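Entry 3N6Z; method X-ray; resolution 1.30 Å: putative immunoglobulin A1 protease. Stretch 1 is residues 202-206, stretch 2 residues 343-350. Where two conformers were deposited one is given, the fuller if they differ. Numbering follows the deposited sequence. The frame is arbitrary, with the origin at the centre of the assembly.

Stretch 1 (202-206) KNCYS
Stretch 2, residues 343-350: AWNPNLWK

A buried indole usually needs a partner for its single N-H, and the putative immunoglobulin A1 protease shows how a turn in a distant segment can supply one. In residues 202-206 the backbone is extended at Lys202 (phi/psi -140/136), turns a corner at Asn203, whose 56/54 lies in the left-handed region, and is extended again through Cys204 (-130/154), Tyr205 (-137/164) and Ser206 (-143/144). The second stretch leaves helical angles at Trp344 (-54/-40), opens at Asn345 (-167/94), and turns through Pro346 (-65/-17), Asn347 (-76/-17) and Leu348 (-108/-52) into a strand at Trp349 (-88/151) and Lys350 (-145/159). The carbonyl O of Asn345 ties this turn together, accepting from Leu348 N at 3.0 Å and Trp349 N at 2.9 Å, while Asn345 OD1 (chi1 t) accepts from Asn347 N at 3.0 Å. No backbone hydrogen bond joins the stretches; their nearest CA atoms, those of Asn203 and Trp344, are 7.9 Å apart, contact is made mainly through side chains, and 250 Å² is buried between the stretches, both sides summed.

The central contact is polar. Asn203 (chi1 -84°, chi2 -45°) and Trp349 (chi1 -62°, chi2 96°) both have CA-to-CB bonds pointing sideways, yet their side-chain ends converge. Trp349 NE1 donates to Asn203 OD1 at 3.0 Å with an N-H...O angle of 159°; the acceptor lies near the indole plane, where the N-H points. Leu348 (chi1 t, chi2 p) adds apolar packing, its CD2 lying 3.6 Å from Asn203 CB.

Farther along the indole, Trp349 CH2 approaches Cys204 O at 3.8 Å, again at the ring edge. The CA-to-CB bond of Tyr205 (chi1 71°, chi2 -89°) points toward the second stretch, and its CD1 lies 3.6 Å from Trp349 CZ3. The Tyr205 ring and the indole six-membered ring meet rim to rim, with centroids 5.8 Å apart and planes at 44°, and neither covers the other's face.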

# COMPACT_ATOMS: atom_id res chain seq x y z
N LYS A 202 -1.07 -6.84 5.42
CA LYS A 202 -1.11 -7.23 6.82
C LYS A 202 0.01 -6.55 7.61
O LYS A 202 1.16 -6.56 7.16
CB LYS A 202 -0.96 -8.75 6.94
CG LYS A 202 -0.95 -9.29 8.39
CD LYS A 202 -0.82 -10.80 8.45
CE LYS A 202 -0.88 -11.26 9.90
NZ LYS A 202 -2.19 -10.90 10.55
N ASN A 203 -0.31 -6.04 8.81
CA ASN A 203 0.69 -5.44 9.68
C ASN A 203 1.45 -4.30 8.96
O ASN A 203 2.68 -4.29 8.92
CB ASN A 203 1.64 -6.50 10.27
CG ASN A 203 1.07 -7.16 11.52
OD1 ASN A 203 0.53 -6.49 12.42
ND2 ASN A 203 1.16 -8.48 11.56
N CYS A 204 0.67 -3.37 8.45
CA CYS A 204 1.20 -2.19 7.76
C CYS A 204 0.58 -0.92 8.27
O CYS A 204 -0.53 -0.90 8.78
CB CYS A 204 0.95 -2.24 6.24
SG CYS A 204 1.80 -3.60 5.39
N TYR A 205 1.30 0.18 8.15
CA TYR A 205 0.72 1.49 8.37
C TYR A 205 1.19 2.49 7.31
O TYR A 205 2.17 2.27 6.59
CB TYR A 205 1.03 2.03 9.79
CG TYR A 205 2.46 2.44 10.06
CD1 TYR A 205 3.38 1.52 10.52
CD2 TYR A 205 2.88 3.75 9.88
CE1 TYR A 205 4.70 1.89 10.79
CE2 TYR A 205 4.18 4.15 10.18
CZ TYR A 205 5.10 3.21 10.63
OH TYR A 205 6.42 3.57 10.90
N SER A 206 0.47 3.60 7.23
CA SER A 206 0.89 4.71 6.40
C SER A 206 0.55 6.03 7.04
O SER A 206 -0.50 6.16 7.69
CB SER A 206 0.22 4.63 5.04
OG SER A 206 0.66 5.64 4.14
N ALA A 343 -1.15 -4.13 20.46
CA ALA A 343 -1.58 -5.51 20.73
C ALA A 343 -1.74 -6.40 19.49
O ALA A 343 -1.74 -7.64 19.59
CB ALA A 343 -2.88 -5.49 21.60
N TRP A 344 -1.87 -5.81 18.31
CA TRP A 344 -1.86 -6.58 17.07
C TRP A 344 -0.63 -7.47 16.92
O TRP A 344 -0.75 -8.62 16.44
CB TRP A 344 -2.01 -5.70 15.84
CG TRP A 344 -3.28 -4.98 15.73
CD1 TRP A 344 -4.46 -5.24 16.41
CD2 TRP A 344 -3.52 -3.82 14.94
NE1 TRP A 344 -5.42 -4.33 16.05
CE2 TRP A 344 -4.87 -3.45 15.15
CE3 TRP A 344 -2.74 -3.07 14.06
CZ2 TRP A 344 -5.44 -2.36 14.53
CZ3 TRP A 344 -3.32 -1.99 13.41
CH2 TRP A 344 -4.66 -1.64 13.65
N ASN A 345 0.53 -6.95 17.32
CA ASN A 345 1.75 -7.74 17.38
C ASN A 345 2.79 -6.97 18.18
O ASN A 345 3.50 -6.12 17.64
CB ASN A 345 2.31 -8.10 16.00
CG ASN A 345 3.56 -8.95 16.10
OD1 ASN A 345 4.01 -9.23 17.20
ND2 ASN A 345 4.13 -9.32 14.97
N PRO A 346 2.89 -7.24 19.49
CA PRO A 346 3.80 -6.49 20.34
C PRO A 346 5.30 -6.66 20.01
O PRO A 346 6.11 -5.86 20.46
CB PRO A 346 3.51 -7.06 21.72
CG PRO A 346 2.17 -7.56 21.65
CD PRO A 346 1.94 -8.06 20.27
N ASN A 347 5.63 -7.70 19.25
CA ASN A 347 7.00 -7.87 18.75
C ASN A 347 7.37 -6.95 17.59
O ASN A 347 8.55 -6.79 17.29
CB ASN A 347 7.23 -9.34 18.35
CG ASN A 347 7.09 -10.30 19.53
OD1 ASN A 347 7.49 -9.99 20.66
ND2 ASN A 347 6.51 -11.47 19.28
N LEU A 348 6.36 -6.37 16.92
CA LEU A 348 6.52 -5.50 15.76
C LEU A 348 6.24 -4.05 16.09
O LEU A 348 7.03 -3.17 15.78
CB LEU A 348 5.58 -5.95 14.62
CG LEU A 348 5.52 -5.06 13.39
CD1 LEU A 348 6.89 -5.00 12.70
CD2 LEU A 348 4.41 -5.56 12.43
N TRP A 349 5.08 -3.82 16.71
CA TRP A 349 4.57 -2.49 16.94
C TRP A 349 5.09 -1.91 18.26
O TRP A 349 5.37 -2.65 19.22
CB TRP A 349 3.07 -2.49 16.95
CG TRP A 349 2.39 -2.92 15.69
CD1 TRP A 349 1.92 -4.17 15.41
CD2 TRP A 349 2.00 -2.08 14.59
NE1 TRP A 349 1.27 -4.16 14.19
CE2 TRP A 349 1.30 -2.90 13.68
CE3 TRP A 349 2.16 -0.72 14.31
CZ2 TRP A 349 0.76 -2.40 12.50
CZ3 TRP A 349 1.64 -0.22 13.14
CH2 TRP A 349 0.95 -1.06 12.24
N LYS A 350 5.21 -0.59 18.31
CA LYS A 350 5.48 0.13 19.57
C LYS A 350 4.77 1.46 19.56
O LYS A 350 4.42 1.98 18.49
CB LYS A 350 6.98 0.34 19.80
CG LYS A 350 7.67 1.29 18.80
CD LYS A 350 9.10 1.63 19.23
CE LYS A 350 9.79 2.53 18.21
NZ LYS A 350 11.21 2.84 18.60